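Racemase, putative (Roseobacter denitrificans, PDB 3TCS) binds magnesium and D-alanine in an enolase-superfamily barrel and may act as a racemase or hydro-lyase of the mandelate racemase/muconate lactonizing enzyme family. Local coordinates at residues 109-112 with 113-117; 143-147 with 148-152. All coordinates share one frame; numbering follows the deposited sequence.

Contact 1 (109-112 with 113-117); sequences TAIW and DLRGK
Thr109 to Lys117 form two and a half turns of the helix 98-119, and the carbonyls of 109-112 each accept an i to i+4 bond from 113-116. Asp113 N reaches Thr109 O at 3.2 Å, and the last of the four, Gly116 N to Trp112 O at 3.0 Å, is the straightest (165°). On this frame Trp112 and Arg115, three residues apart, meet in a cation-pi contact. Arg115 CZ lies 4.6 Å from the centroid of the Trp112 six-membered ring, only 9° off its normal. The guanidinium does not lie flat on the indole: its plane stands 87° to the ring, edge-on, with Arg115 NH1 3.4 Å from Trp112 CH2. The Arg115 chain, extended from CG to NE, carries the charge out over the ring. One guanidinium face receives the methyl CG2 of Ile111, 3.8 Å from Arg115 NE, and Arg115 NH2 bonds to Ile78 O. Leu81 of helix 81-91 touches all three side chains. One turn further, Lys117 NZ forms a salt bridge with Asp113 OD2 at 2.8 Å, approaching that oxygen's syn lone pair. Asp113 also takes Trp50 N on OD2 and Trp369 N on OD1, joining the helix to strand 48-52 and the C-terminal part of the chain. The chemistry is divided accordingly: the arginine charge probably gains from the indole pi cloud while a backbone carbonyl fixes its far end, and the buried aspartate is met by an ammonium and two amides, which would probably favour its ionised form.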
loop_
_atom_site.group_PDB
_atom_site.type_symbol
_atom_site.label_atom_id
_atom_site.label_comp_id
_atom_site.label_asym_id
_atom_site.label_seq_id
_atom_site.Cartn_x
_atom_site.Cartn_y
_atom_site.Cartn_z
ATOM N N THR B 109 -6.057 -4.189 -17.788
ATOM C CA THR B 109 -7.322 -4.630 -18.353
ATOM C C THR B 109 -7.605 -4.023 -19.723
ATOM O O THR B 109 -8.244 -4.663 -20.553
ATOM C CB THR B 109 -8.508 -4.372 -17.386
ATOM O OG1 THR B 109 -8.540 -2.997 -16.995
ATOM C CG2 THR B 109 -8.367 -5.255 -16.142
ATOM N N ALA B 110 -7.121 -2.807 -19.973
ATOM C CA ALA B 110 -7.328 -2.176 -21.282
ATOM C C ALA B 110 -6.492 -2.918 -22.329
ATOM O O ALA B 110 -6.898 -3.072 -23.485
ATOM C CB ALA B 110 -6.920 -0.698 -21.232
ATOM N N ILE B 111 -5.318 -3.381 -21.915
ATOM C CA ILE B 111 -4.437 -4.116 -22.809
ATOM C C ILE B 111 -5.069 -5.460 -23.168
ATOM O O ILE B 111 -4.986 -5.895 -24.311
ATOM C CB ILE B 111 -3.038 -4.306 -22.163
ATOM C CG1 ILE B 111 -2.312 -2.957 -22.146
ATOM C CG2 ILE B 111 -2.233 -5.358 -22.911
ATOM C CD1 ILE B 111 -0.964 -2.978 -21.446
ATOM N N TRP B 112 -5.722 -6.118 -22.214
ATOM C CA TRP B 112 -6.355 -7.395 -22.541
ATOM C C TRP B 112 -7.516 -7.198 -23.515
ATOM O O TRP B 112 -7.733 -8.021 -24.401
ATOM C CB TRP B 112 -6.820 -8.118 -21.272
ATOM C CG TRP B 112 -5.668 -8.742 -20.543
ATOM C CD1 TRP B 112 -5.014 -8.243 -19.452
ATOM C CD2 TRP B 112 -4.990 -9.954 -20.898
ATOM N NE1 TRP B 112 -3.967 -9.070 -19.108
ATOM C CE2 TRP B 112 -3.933 -10.128 -19.978
ATOM C CE3 TRP B 112 -5.174 -10.912 -21.907
ATOM C CZ2 TRP B 112 -3.061 -11.224 -20.034
ATOM C CZ3 TRP B 112 -4.304 -12.002 -21.964
ATOM C CH2 TRP B 112 -3.262 -12.147 -21.031
ATOM N N ASP B 113 -8.255 -6.104 -23.357
ATOM C CA ASP B 113 -9.360 -5.800 -24.258
ATOM C C ASP B 113 -8.783 -5.583 -25.659
ATOM O O ASP B 113 -9.334 -6.057 -26.658
ATOM C CB ASP B 113 -10.074 -4.532 -23.796
ATOM C CG ASP B 113 -11.292 -4.210 -24.636
ATOM O OD1 ASP B 113 -12.174 -5.082 -24.742
ATOM O OD2 ASP B 113 -11.368 -3.089 -25.185
ATOM N N LEU B 114 -7.668 -4.860 -25.725
ATOM C CA LEU B 114 -7.011 -4.581 -26.999
ATOM C C LEU B 114 -6.602 -5.880 -27.685
ATOM O O LEU B 114 -6.802 -6.044 -28.884
ATOM C CB LEU B 114 -5.774 -3.700 -26.781
ATOM C CG LEU B 114 -4.818 -3.485 -27.964
ATOM C CD1 LEU B 114 -5.547 -2.846 -29.126
ATOM C CD2 LEU B 114 -3.667 -2.601 -27.526
ATOM N N ARG B 115 -6.032 -6.802 -26.918
ATOM C CA ARG B 115 -5.598 -8.085 -27.463
ATOM C C ARG B 115 -6.783 -8.879 -27.994
ATOM O O ARG B 115 -6.725 -9.442 -29.086
ATOM C CB ARG B 115 -4.866 -8.895 -26.389
ATOM C CG ARG B 115 -3.476 -8.364 -26.044
ATOM C CD ARG B 115 -2.914 -9.035 -24.788
ATOM N NE ARG B 115 -1.506 -8.700 -24.566
ATOM C CZ ARG B 115 -0.790 -9.119 -23.527
ATOM N NH1 ARG B 115 -1.346 -9.889 -22.601
ATOM N NH2 ARG B 115 0.490 -8.782 -23.418
ATOM N N GLY B 116 -7.858 -8.925 -27.210
ATOM C CA GLY B 116 -9.040 -9.645 -27.636
ATOM C C GLY B 116 -9.600 -9.074 -28.925
ATOM O O GLY B 116 -10.006 -9.821 -29.815
ATOM N N LYS B 117 -9.618 -7.749 -29.034
ATOM C CA LYS B 117 -10.134 -7.102 -30.233
ATOM C C LYS B 117 -9.212 -7.312 -31.437
ATOM O O LYS B 117 -9.684 -7.478 -32.561
ATOM C CB LYS B 117 -10.373 -5.611 -29.960
ATOM C CG LYS B 117 -11.615 -5.366 -29.097
ATOM C CD LYS B 117 -11.755 -3.924 -28.633
ATOM C CE LYS B 117 -13.099 -3.718 -27.939
ATOM N NZ LYS B 117 -13.172 -2.415 -27.213
#

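Contact 2 (143-147 with 148-152); sequences RDITP and RDEAE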
loop_
_atom_site.group_PDB
_atom_site.type_symbol
_atom_site.label_atom_id
_atom_site.label_comp_id
_atom_site.label_asym_id
_atom_site.label_seq_id
_atom_site.Cartn_x
_atom_site.Cartn_y
_atom_site.Cartn_z
ATOM N N ARG B 143 -25.418 -4.403 6.056
ATOM C CA ARG B 143 -25.418 -4.864 7.435
ATOM C C ARG B 143 -26.544 -4.108 8.134
ATOM O O ARG B 143 -27.078 -4.552 9.151
ATOM C CB ARG B 143 -24.085 -4.566 8.118
ATOM C CG ARG B 143 -23.035 -5.610 7.827
ATOM C CD ARG B 143 -21.836 -5.464 8.733
ATOM N NE ARG B 143 -20.938 -6.598 8.570
ATOM C CZ ARG B 143 -20.140 -6.779 7.525
ATOM N NH1 ARG B 143 -20.111 -5.891 6.539
ATOM N NH2 ARG B 143 -19.392 -7.868 7.452
ATOM N N ASP B 144 -26.902 -2.958 7.571
ATOM C CA ASP B 144 -27.980 -2.142 8.119
ATOM C C ASP B 144 -29.295 -2.564 7.478
ATOM O O ASP B 144 -30.048 -1.742 6.959
ATOM C CB ASP B 144 -27.728 -0.655 7.858
ATOM C CG ASP B 144 -27.344 -0.372 6.423
ATOM O OD1 ASP B 144 -28.092 -0.773 5.508
ATOM O OD2 ASP B 144 -26.285 0.257 6.211
ATOM N N ILE B 145 -29.540 -3.866 7.488
ATOM C CA ILE B 145 -30.765 -4.433 6.949
ATOM C C ILE B 145 -31.070 -5.580 7.897
ATOM O O ILE B 145 -30.181 -6.350 8.246
ATOM C CB ILE B 145 -30.578 -4.956 5.497
ATOM C CG1 ILE B 145 -31.916 -5.468 4.959
ATOM C CG2 ILE B 145 -29.522 -6.051 5.453
ATOM C CD1 ILE B 145 -31.857 -5.995 3.537
ATOM N N THR B 146 -32.312 -5.675 8.347
ATOM C CA THR B 146 -32.670 -6.735 9.275
ATOM C C THR B 146 -32.633 -8.093 8.589
ATOM O O THR B 146 -32.802 -8.192 7.372
ATOM C CB THR B 146 -34.083 -6.530 9.845
ATOM O OG1 THR B 146 -35.038 -6.645 8.784
ATOM C CG2 THR B 146 -34.211 -5.156 10.490
ATOM N N PRO B 147 -32.394 -9.160 9.361
ATOM C CA PRO B 147 -32.356 -10.501 8.778
ATOM C C PRO B 147 -33.650 -10.810 8.031
ATOM O O PRO B 147 -33.640 -11.483 7.003
ATOM C CB PRO B 147 -32.160 -11.393 10.002
ATOM C CG PRO B 147 -31.245 -10.557 10.845
ATOM C CD PRO B 147 -31.875 -9.172 10.742
ATOM N N ARG B 148 -34.765 -10.299 8.550
ATOM C CA ARG B 148 -36.069 -10.534 7.937
ATOM C C ARG B 148 -36.176 -9.909 6.554
ATOM O O ARG B 148 -36.608 -10.564 5.609
ATOM C CB ARG B 148 -37.187 -9.994 8.835
ATOM C CG ARG B 148 -38.592 -10.357 8.363
ATOM C CD ARG B 148 -39.654 -9.888 9.356
ATOM N NE ARG B 148 -40.989 -10.376 9.009
ATOM C CZ ARG B 148 -41.416 -11.621 9.210
ATOM N NH1 ARG B 148 -40.618 -12.524 9.767
ATOM N NH2 ARG B 148 -42.643 -11.970 8.844
ATOM N N ASP B 149 -35.788 -8.642 6.432
ATOM C CA ASP B 149 -35.852 -7.971 5.141
ATOM C C ASP B 149 -34.819 -8.519 4.171
ATOM O O ASP B 149 -35.048 -8.549 2.963
ATOM C CB ASP B 149 -35.667 -6.461 5.308
ATOM C CG ASP B 149 -36.875 -5.799 5.940
ATOM O OD1 ASP B 149 -37.956 -6.420 5.911
ATOM O OD2 ASP B 149 -36.749 -4.665 6.452
ATOM N N GLU B 150 -33.680 -8.950 4.703
ATOM C CA GLU B 150 -32.617 -9.513 3.876
ATOM C C GLU B 150 -33.105 -10.811 3.236
ATOM O O GLU B 150 -32.974 -11.012 2.029
ATOM C CB GLU B 150 -31.372 -9.801 4.724
ATOM C CG GLU B 150 -30.225 -10.438 3.942
ATOM C CD GLU B 150 -29.400 -9.430 3.157
ATOM O OE1 GLU B 150 -28.297 -9.073 3.623
ATOM O OE2 GLU B 150 -29.848 -8.990 2.078
ATOM N N ALA B 151 -33.669 -11.696 4.052
ATOM C CA ALA B 151 -34.176 -12.965 3.549
ATOM C C ALA B 151 -35.281 -12.727 2.528
ATOM O O ALA B 151 -35.347 -13.400 1.506
ATOM C CB ALA B 151 -34.708 -13.814 4.707
ATOM N N GLU B 152 -36.141 -11.755 2.808
ATOM C CA GLU B 152 -37.256 -11.445 1.924
ATOM C C GLU B 152 -36.798 -11.015 0.534
ATOM O O GLU B 152 -37.278 -11.537 -0.471
ATOM C CB GLU B 152 -38.135 -10.358 2.560
ATOM C CG GLU B 152 -39.365 -9.976 1.747
ATOM C CD GLU B 152 -40.335 -9.091 2.526
ATOM O OE1 GLU B 152 -39.897 -8.063 3.089
ATOM O OE2 GLU B 152 -41.540 -9.427 2.569
HETATM O O HOH W 1 -34.144 -3.693 7.078
#
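A helix N-cap organises this contact, where the segment after strand 132-139 enters helix 147-161, the first helix after that strand in the enolase-type barrel. Thr146 is the N-cap: its OG1 accepts from Asp149 N at 3.2 Å with a nearly straight N-H (165°). A chi1 of 65° sets OG1 between the backbone N and the carbonyl carbon, facing the first turn. Thr146 O starts the helical bonding by accepting from Glu150 N at 2.9 Å, and Pro147 O accepts from Ala151 N. Pro147 occupies the first helical position, where its missing N-H costs no helical bond, and packs on Ile188 of helix 184-196. Just before the cap, Ile145 folds back over the first turn. Its CD1 reaches Glu150 CA at 3.6 Å, CG1 meets Asp149 CB at 3.9 Å, and CG2 lies 3.7 Å from Glu150 OE1. The Glu150 chain, bent at chi2 (81°), crosses Ile145 at about a right angle, its carboxylate held by Ser140 OG and Arg153 NE. Were Ile145 replaced by an alanine, the first turn is likely to lose its hydrocarbon cover beside Glu150 CA, and the Glu150 carboxylate its contact with CG2. On the Asp149 side, one water accepts from Thr146 N at 3.0 Å and donates to Asp149 OD2 at 2.9 Å.

How the contacts relate
From the N terminus, contact 1 comes first, inside helix 98-119 of the N-terminal family region, and is complete before contact 2 begins. The chain then passes through helix 123-126 and strand 132-139 to residues 143-152, where contact 2 starts helix 147-161 of the barrel. Neither nests in nor crosses the other, and both are local to one continuous run, so neither closes a long loop. Contact 1 and contact 2 lie on opposite sides of the chain's centre, and the nearest atoms of contact 1 and contact 2 are about 26 Å apart. Contact 1 joins its helix to helix 81-91 and strand 48-52; contact 2 faces helix 184-196 and strand 165-169.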